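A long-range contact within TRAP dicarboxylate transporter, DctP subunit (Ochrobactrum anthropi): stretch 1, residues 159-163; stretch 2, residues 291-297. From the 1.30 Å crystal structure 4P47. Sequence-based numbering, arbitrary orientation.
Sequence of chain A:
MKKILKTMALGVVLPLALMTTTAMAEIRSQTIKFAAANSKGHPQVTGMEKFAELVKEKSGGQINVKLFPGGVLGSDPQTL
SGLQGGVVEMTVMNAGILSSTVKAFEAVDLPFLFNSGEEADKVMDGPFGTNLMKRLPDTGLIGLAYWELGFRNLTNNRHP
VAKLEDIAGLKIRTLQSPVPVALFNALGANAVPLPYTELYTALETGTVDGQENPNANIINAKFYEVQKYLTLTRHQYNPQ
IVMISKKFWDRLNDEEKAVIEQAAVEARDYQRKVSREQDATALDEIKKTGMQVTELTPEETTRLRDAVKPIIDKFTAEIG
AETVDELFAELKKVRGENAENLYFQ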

# COMPACT_ATOMS: atom_id res chain seq x y z
N HIS A 159 -14.03 1.62 -22.37
CA HIS A 159 -14.60 2.97 -22.31
C HIS A 159 -14.19 3.66 -21.03
O HIS A 159 -13.82 2.99 -20.06
CB HIS A 159 -16.13 2.94 -22.40
CG HIS A 159 -16.77 2.02 -21.40
ND1 HIS A 159 -17.39 0.85 -21.76
CD2 HIS A 159 -16.86 2.10 -20.06
CE1 HIS A 159 -17.86 0.25 -20.68
NE2 HIS A 159 -17.54 0.98 -19.63
N PRO A 160 -14.28 5.00 -20.97
CA PRO A 160 -13.93 5.66 -19.72
C PRO A 160 -14.83 5.20 -18.56
O PRO A 160 -16.02 4.90 -18.76
CB PRO A 160 -14.17 7.15 -20.03
CG PRO A 160 -14.08 7.26 -21.51
CD PRO A 160 -14.54 5.96 -22.06
N VAL A 161 -14.26 5.13 -17.36
CA VAL A 161 -15.01 4.84 -16.15
C VAL A 161 -15.10 6.08 -15.27
O VAL A 161 -14.11 6.59 -14.72
CB VAL A 161 -14.37 3.68 -15.39
CG1 VAL A 161 -14.98 3.58 -14.00
CG2 VAL A 161 -14.56 2.39 -16.16
N ALA A 162 -16.32 6.58 -15.12
CA ALA A 162 -16.54 7.78 -14.32
C ALA A 162 -17.57 7.55 -13.19
O ALA A 162 -17.79 8.43 -12.35
CB ALA A 162 -16.97 8.92 -15.22
N LYS A 163 -18.19 6.38 -13.18
CA LYS A 163 -19.28 6.08 -12.26
C LYS A 163 -19.53 4.58 -12.30
O LYS A 163 -19.02 3.86 -13.15
CB LYS A 163 -20.54 6.84 -12.68
CG LYS A 163 -21.07 6.48 -14.05
CD LYS A 163 -22.30 7.28 -14.44
CE LYS A 163 -22.74 6.97 -15.86
NZ LYS A 163 -21.71 7.42 -16.83
N MET A 291 -3.20 7.73 -23.26
CA MET A 291 -4.25 7.22 -22.40
C MET A 291 -5.10 8.38 -21.94
O MET A 291 -4.59 9.45 -21.63
CB MET A 291 -3.67 6.50 -21.20
CG MET A 291 -3.00 5.21 -21.54
SD MET A 291 -2.61 4.19 -20.10
CE MET A 291 -4.24 3.68 -19.56
N GLN A 292 -6.40 8.14 -21.81
CA GLN A 292 -7.31 9.15 -21.29
C GLN A 292 -7.46 8.92 -19.79
O GLN A 292 -7.83 7.83 -19.38
CB GLN A 292 -8.68 9.02 -21.97
CG GLN A 292 -9.75 9.99 -21.42
CD GLN A 292 -11.15 9.83 -22.06
OE1 GLN A 292 -11.29 9.29 -23.15
NE2 GLN A 292 -12.17 10.31 -21.36
N VAL A 293 -7.19 9.94 -19.00
CA VAL A 293 -7.23 9.84 -17.54
C VAL A 293 -8.46 10.57 -16.99
O VAL A 293 -8.69 11.76 -17.23
CB VAL A 293 -5.94 10.40 -16.92
CG1 VAL A 293 -5.94 10.21 -15.41
CG2 VAL A 293 -4.73 9.74 -17.52
N THR A 294 -9.25 9.82 -16.24
CA THR A 294 -10.45 10.34 -15.63
C THR A 294 -10.26 10.43 -14.13
O THR A 294 -9.76 9.51 -13.50
CB THR A 294 -11.66 9.44 -15.96
OG1 THR A 294 -11.84 9.39 -17.38
CG2 THR A 294 -12.93 9.97 -15.31
N GLU A 295 -10.63 11.58 -13.55
CA GLU A 295 -10.64 11.76 -12.10
C GLU A 295 -12.07 11.73 -11.61
O GLU A 295 -12.99 12.11 -12.33
CB GLU A 295 -10.01 13.10 -11.73
CG GLU A 295 -8.55 13.21 -12.09
CD GLU A 295 -7.94 14.52 -11.64
OE1 GLU A 295 -8.68 15.54 -11.61
OE2 GLU A 295 -6.73 14.54 -11.33
N LEU A 296 -12.24 11.28 -10.38
CA LEU A 296 -13.52 11.33 -9.70
C LEU A 296 -13.59 12.48 -8.71
O LEU A 296 -12.64 12.73 -7.98
CB LEU A 296 -13.74 10.02 -8.92
CG LEU A 296 -13.52 8.71 -9.66
CD1 LEU A 296 -13.72 7.52 -8.75
CD2 LEU A 296 -14.47 8.63 -10.85
N THR A 297 -14.74 13.17 -8.66
CA THR A 297 -14.95 14.16 -7.61
C THR A 297 -15.16 13.42 -6.30
O THR A 297 -15.46 12.21 -6.31
CB THR A 297 -16.21 15.01 -7.82
OG1 THR A 297 -17.36 14.16 -7.71
CG2 THR A 297 -16.18 15.72 -9.18
O HOH W 1 -15.93 11.12 -12.60

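No direct hydrogen bond or salt bridge joins residues 159-163 to residues 291-297; the two segments, 132 residues apart at their nearest touching pair, meet through van der Waals contacts that bury 213 Å² in total, supplemented by one bridging water. Alternation along the strand at 292-295 sets the pattern. Gln292 and Thr294 direct their CA-to-CB bonds toward the irregular first segment, whereas that of Glu295 points away.

Gln292 is extended, with chi1 and chi2 both t, and this carries its amide far enough for NE2 to lie 3.6 Å from CG of Pro160. The contact is simple packing, since the pyrrolidine ring offers no acceptor; CB of Pro160 lies 4.2 Å from OG1 of Thr294. The compact ring thus touches both strand side chains that face it.

Thr294 touches three residues of the first segment, Pro160, Val161 and Ala162. In its m rotamer (chi1 -60°), CG2 is placed 3.6 Å from the carbonyl O of Val161 and 4.2 Å from CB of Ala162. A short, branched side chain suits this position, filling the space beside the backbone with a methyl group while its hydroxyl lies near the proline. Val161 contributes through its carbonyl O; its buried side chain, t at chi1, makes no contact with the second segment.

Leu296 starts sideways, yet its m,t conformation (-50°, 178°) brings its end nearer, with CD2 3.6 Å from O of Ala162. Ala162 offers only a methyl, in contact with CG2 of Thr294, while its backbone O also accepts a hydrogen bond from the water. That water donates to O of Ala162 (3.3 Å) and to O of Glu295 (3.1 Å), linking the two backbones where no direct hydrogen bond does. The end of the Lys163 side chain (p, t, t, m) leads away, and its NZ is hydrogen-bonded elsewhere in the structure.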